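Local coordinates for protein glutathione S-Transferase (Caenorhabditis elegans, PDB 1YQ1) that probably catalyses the conjugation of glutathione to electrophilic substrates, releasing a halide from substrates that carry one, at residues A[149-163]-A[185-197]. Sequence-based numbering, arbitrary orientation.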
loop_
_atom_site.group_PDB
_atom_site.type_symbol
_atom_site.label_atom_id
_atom_site.label_comp_id
_atom_site.label_asym_id
_atom_site.label_seq_id
_atom_site.Cartn_x
_atom_site.Cartn_y
_atom_site.Cartn_z
ATOM N N PHE A 149 14.322 6.515 15.483
ATOM C CA PHE A 149 13.662 6.264 14.214
ATOM C C PHE A 149 12.512 5.290 14.441
ATOM O O PHE A 149 12.587 4.425 15.303
ATOM C CB PHE A 149 14.652 5.678 13.219
ATOM C CG PHE A 149 15.693 6.650 12.766
ATOM C CD1 PHE A 149 15.370 7.656 11.869
ATOM C CD2 PHE A 149 16.997 6.557 13.222
ATOM C CE1 PHE A 149 16.331 8.555 11.430
ATOM C CE2 PHE A 149 17.970 7.453 12.788
ATOM C CZ PHE A 149 17.635 8.452 11.890
ATOM N N LEU A 150 11.448 5.433 13.666
ATOM C CA LEU A 150 10.279 4.570 13.800
ATOM C C LEU A 150 10.588 3.102 14.112
ATOM O O LEU A 150 10.071 2.549 15.086
ATOM C CB LEU A 150 9.428 4.665 12.537
ATOM C CG LEU A 150 8.642 5.960 12.473
ATOM C CD1 LEU A 150 8.265 6.255 11.040
ATOM C CD2 LEU A 150 7.425 5.839 13.382
ATOM N N ILE A 151 11.393 2.460 13.275
ATOM C CA ILE A 151 11.740 1.081 13.519
ATOM C C ILE A 151 13.159 0.820 13.045
ATOM O O ILE A 151 13.649 1.475 12.119
ATOM C CB ILE A 151 10.744 0.091 12.839
ATOM C CG1 ILE A 151 11.075 -0.078 11.367
ATOM C CG2 ILE A 151 9.316 0.564 13.021
ATOM C CD1 ILE A 151 12.190 -1.066 11.118
ATOM N N GLY A 152 13.815 -0.135 13.700
ATOM C CA GLY A 152 15.181 -0.481 13.360
ATOM C C GLY A 152 16.212 0.325 14.134
ATOM O O GLY A 152 15.875 1.288 14.841
ATOM N N SER A 153 17.474 -0.082 14.007
ATOM C CA SER A 153 18.586 0.591 14.675
ATOM C C SER A 153 18.918 1.917 13.991
ATOM O O SER A 153 19.631 2.746 14.551
ATOM C CB SER A 153 19.828 -0.284 14.626
ATOM O OG SER A 153 20.399 -0.229 13.332
ATOM N N ASP A 154 18.421 2.102 12.771
ATOM C CA ASP A 154 18.681 3.326 12.018
ATOM C C ASP A 154 17.459 3.813 11.226
ATOM O O ASP A 154 16.326 3.361 11.441
ATOM C CB ASP A 154 19.870 3.101 11.074
ATOM C CG ASP A 154 20.435 4.403 10.508
ATOM O OD1 ASP A 154 20.011 5.495 10.963
ATOM O OD2 ASP A 154 21.313 4.326 9.612
ATOM N N ILE A 155 17.712 4.752 10.321
ATOM C CA ILE A 155 16.690 5.344 9.468
ATOM C C ILE A 155 16.164 4.273 8.518
ATOM O O ILE A 155 16.847 3.280 8.256
ATOM C CB ILE A 155 17.290 6.517 8.653
ATOM C CG1 ILE A 155 16.177 7.419 8.132
ATOM C CG2 ILE A 155 18.147 5.984 7.504
ATOM C CD1 ILE A 155 16.697 8.689 7.493
ATOM N N THR A 156 14.947 4.475 8.022
ATOM C CA THR A 156 14.304 3.543 7.095
ATOM C C THR A 156 13.463 4.363 6.129
ATOM O O THR A 156 13.076 5.496 6.449
ATOM C CB THR A 156 13.361 2.572 7.836
ATOM O OG1 THR A 156 13.235 2.980 9.201
ATOM C CG2 THR A 156 13.896 1.165 7.794
ATOM N N PHE A 157 13.170 3.812 4.955
ATOM C CA PHE A 157 12.364 4.559 3.993
ATOM C C PHE A 157 10.993 4.862 4.583
ATOM O O PHE A 157 10.268 5.700 4.061
ATOM C CB PHE A 157 12.238 3.808 2.650
ATOM C CG PHE A 157 11.196 2.719 2.624
ATOM C CD1 PHE A 157 9.846 3.027 2.593
ATOM C CD2 PHE A 157 11.576 1.381 2.565
ATOM C CE1 PHE A 157 8.885 2.024 2.499
ATOM C CE2 PHE A 157 10.622 0.368 2.470
ATOM C CZ PHE A 157 9.272 0.697 2.436
ATOM N N ALA A 158 10.656 4.187 5.682
ATOM C CA ALA A 158 9.378 4.406 6.353
ATOM C C ALA A 158 9.373 5.785 6.983
ATOM O O ALA A 158 8.372 6.492 6.917
ATOM C CB ALA A 158 9.163 3.370 7.418
ATOM N N ASP A 159 10.496 6.162 7.598
ATOM C CA ASP A 159 10.618 7.465 8.248
ATOM C C ASP A 159 10.473 8.550 7.199
ATOM O O ASP A 159 9.755 9.532 7.394
ATOM C CB ASP A 159 11.984 7.621 8.930
ATOM C CG ASP A 159 12.182 6.660 10.093
ATOM O OD1 ASP A 159 11.435 6.747 11.094
ATOM O OD2 ASP A 159 13.099 5.816 9.997
ATOM N N LEU A 160 11.169 8.364 6.084
ATOM C CA LEU A 160 11.123 9.330 5.004
ATOM C C LEU A 160 9.661 9.648 4.736
ATOM O O LEU A 160 9.237 10.805 4.797
ATOM C CB LEU A 160 11.799 8.744 3.763
ATOM C CG LEU A 160 13.265 9.122 3.461
ATOM C CD1 LEU A 160 14.072 9.225 4.728
ATOM C CD2 LEU A 160 13.881 8.094 2.516
ATOM N N VAL A 161 8.886 8.601 4.489
ATOM C CA VAL A 161 7.463 8.725 4.201
ATOM C C VAL A 161 6.670 9.428 5.301
ATOM O O VAL A 161 5.815 10.262 5.020
ATOM C CB VAL A 161 6.858 7.311 3.918
ATOM C CG1 VAL A 161 5.678 7.045 4.791
ATOM C CG2 VAL A 161 6.481 7.190 2.462
ATOM N N VAL A 162 6.963 9.110 6.554
ATOM C CA VAL A 162 6.224 9.688 7.672
ATOM C C VAL A 162 6.530 11.155 7.967
ATOM O O VAL A 162 5.605 11.950 8.179
ATOM C CB VAL A 162 6.430 8.847 8.959
ATOM C CG1 VAL A 162 5.509 9.341 10.072
ATOM C CG2 VAL A 162 6.166 7.397 8.664
ATOM N N VAL A 163 7.810 11.528 7.983
ATOM C CA VAL A 163 8.148 12.918 8.265
ATOM C C VAL A 163 7.673 13.833 7.141
ATOM O O VAL A 163 7.114 14.897 7.411
ATOM C CB VAL A 163 9.662 13.135 8.483
ATOM C CG1 VAL A 163 10.146 12.280 9.628
ATOM C CG2 VAL A 163 10.417 12.828 7.232
ATOM N N ALA A 185 10.245 15.332 17.210
ATOM C CA ALA A 185 11.609 14.875 17.430
ATOM C C ALA A 185 12.055 14.036 16.237
ATOM O O ALA A 185 13.177 14.174 15.741
ATOM C CB ALA A 185 11.670 14.049 18.703
ATOM N N LEU A 186 11.161 13.159 15.789
ATOM C CA LEU A 186 11.436 12.294 14.654
ATOM C C LEU A 186 11.769 13.139 13.433
ATOM O O LEU A 186 12.850 13.009 12.861
ATOM C CB LEU A 186 10.218 11.402 14.361
ATOM C CG LEU A 186 10.253 10.518 13.104
ATOM C CD1 LEU A 186 11.462 9.603 13.114
ATOM C CD2 LEU A 186 8.976 9.712 13.027
ATOM N N ARG A 187 10.838 14.017 13.061
ATOM C CA ARG A 187 10.992 14.886 11.898
ATOM C C ARG A 187 12.336 15.595 11.839
ATOM O O ARG A 187 12.873 15.828 10.757
ATOM C CB ARG A 187 9.855 15.912 11.849
ATOM C CG ARG A 187 9.969 16.908 10.700
ATOM C CD ARG A 187 8.601 17.396 10.212
ATOM N NE ARG A 187 8.720 18.509 9.271
ATOM C CZ ARG A 187 9.113 19.734 9.613
ATOM N NH1 ARG A 187 9.420 20.006 10.877
ATOM N NH2 ARG A 187 9.215 20.687 8.696
ATOM N N GLU A 188 12.880 15.939 12.998
ATOM C CA GLU A 188 14.173 16.608 13.050
ATOM C C GLU A 188 15.282 15.647 12.618
ATOM O O GLU A 188 16.142 15.996 11.810
ATOM C CB GLU A 188 14.436 17.125 14.469
ATOM C CG GLU A 188 15.873 17.550 14.751
ATOM C CD GLU A 188 16.442 18.466 13.684
ATOM O OE1 GLU A 188 16.088 19.669 13.667
ATOM O OE2 GLU A 188 17.243 17.977 12.857
ATOM N N LYS A 189 15.243 14.429 13.146
ATOM C CA LYS A 189 16.249 13.428 12.823
ATOM C C LYS A 189 16.377 13.116 11.342
ATOM O O LYS A 189 17.461 12.819 10.857
ATOM C CB LYS A 189 15.962 12.127 13.578
ATOM C CG LYS A 189 16.639 12.019 14.929
ATOM C CD LYS A 189 16.441 10.640 15.526
ATOM C CE LYS A 189 17.330 10.437 16.741
ATOM N NZ LYS A 189 18.770 10.528 16.376
ATOM N N VAL A 190 15.272 13.184 10.620
ATOM C CA VAL A 190 15.302 12.860 9.205
ATOM C C VAL A 190 15.831 13.990 8.317
ATOM O O VAL A 190 16.726 13.768 7.483
ATOM C CB VAL A 190 13.903 12.437 8.723
ATOM C CG1 VAL A 190 13.972 11.966 7.276
ATOM C CG2 VAL A 190 13.364 11.339 9.622
ATOM N N ASN A 191 15.277 15.190 8.499
ATOM C CA ASN A 191 15.662 16.378 7.731
ATOM C C ASN A 191 17.160 16.676 7.839
ATOM O O ASN A 191 17.825 17.031 6.854
ATOM C CB ASN A 191 14.875 17.577 8.245
ATOM C CG ASN A 191 13.385 17.432 8.023
ATOM O OD1 ASN A 191 12.578 17.998 8.769
ATOM N ND2 ASN A 191 13.006 16.691 6.981
ATOM N N SER A 192 17.672 16.526 9.057
ATOM C CA SER A 192 19.073 16.773 9.368
ATOM C C SER A 192 19.994 15.636 8.958
ATOM O O SER A 192 21.208 15.801 8.910
ATOM C CB SER A 192 19.216 17.018 10.864
ATOM O OG SER A 192 18.551 15.999 11.587
ATOM N N TYR A 193 19.419 14.482 8.659
ATOM C CA TYR A 193 20.216 13.333 8.272
ATOM C C TYR A 193 21.177 13.660 7.131
ATOM O O TYR A 193 20.786 14.233 6.116
ATOM C CB TYR A 193 19.298 12.184 7.853
ATOM C CG TYR A 193 19.916 10.817 8.047
ATOM C CD1 TYR A 193 20.829 10.308 7.130
ATOM C CD2 TYR A 193 19.611 10.049 9.171
ATOM C CE1 TYR A 193 21.423 9.084 7.325
ATOM C CE2 TYR A 193 20.204 8.815 9.373
ATOM C CZ TYR A 193 21.112 8.341 8.446
ATOM O OH TYR A 193 21.722 7.126 8.652
ATOM N N PRO A 194 22.456 13.302 7.287
ATOM C CA PRO A 194 23.428 13.580 6.228
ATOM C C PRO A 194 22.945 13.090 4.859
ATOM O O PRO A 194 22.579 11.920 4.688
ATOM C CB PRO A 194 24.686 12.854 6.713
ATOM C CG PRO A 194 24.146 11.758 7.590
ATOM C CD PRO A 194 23.061 12.480 8.345
ATOM N N GLY A 195 22.962 13.999 3.886
ATOM C CA GLY A 195 22.505 13.685 2.545
ATOM C C GLY A 195 21.165 14.377 2.360
ATOM O O GLY A 195 20.967 15.157 1.425
ATOM N N ILE A 196 20.238 14.094 3.267
ATOM C CA ILE A 196 18.923 14.698 3.218
ATOM C C ILE A 196 19.098 16.169 3.518
ATOM O O ILE A 196 18.600 17.023 2.797
ATOM C CB ILE A 196 17.972 14.072 4.274
ATOM C CG1 ILE A 196 17.658 12.620 3.899
ATOM C CG2 ILE A 196 16.694 14.882 4.378
ATOM C CD1 ILE A 196 16.721 11.914 4.863
ATOM N N LYS A 197 19.824 16.454 4.593
ATOM C CA LYS A 197 20.078 17.826 5.024
ATOM C C LYS A 197 20.514 18.687 3.840
ATOM O O LYS A 197 19.916 19.722 3.556
ATOM C CB LYS A 197 21.159 17.832 6.113
ATOM C CG LYS A 197 21.320 19.164 6.820
ATOM C CD LYS A 197 22.410 19.116 7.886
ATOM C CE LYS A 197 22.514 20.458 8.606
ATOM N NZ LYS A 197 21.176 20.895 9.117
#
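Phe149 and Val163 meet the 185-197 segment at Leu186 and Arg187, where the backbones draw together, and helices 157-163 and 185-191 cross at -116° with their axes 9.6 Å apart. The first segment holds the site of the N-capping box and hydrophobic staple known from GST C-terminal domains: Thr156 is the N-cap, but only the reciprocal bond, Thr156 N to Asp159 OD2, forms, and weakly; Ile155 CD1 packs on Leu160 CD1 (3.8 Å). The loop's Leu150 N donates to the syn lone pair of Asp159 OD1 (2.9 Å). Leu186 CD1 lies against Asp159 OD1, screening this buried acid.

Val163 sits at the heart of the helix crossing, its CG1 on Val190 CG2 (3.4 Å) and its CG2 beside Val190 CG1. Leu160 CD1 bridges Val190 CG1 and Ile196 CD1, and Leu24 of helix 16-25 in the thioredoxin-like domain touches Ile196 and Tyr193. With CG anti to the backbone N (chi1 -153°), the Tyr193 ring extends to the loop. Ile155 CD1 covers one face, 4.0 Å from the centroid in a CH-pi contact, and Phe149 CZ meets its rim at CE2 (3.6 Å), the ring planes 61° apart. A leucine in place of Tyr193 would probably leave Asp154 without its hydroxyl partner and Ile155 without the flat surface it rests on. At the ring's far end, Tyr193 OH donates to the syn lone pair of Asp154 OD2 at 3.0 Å.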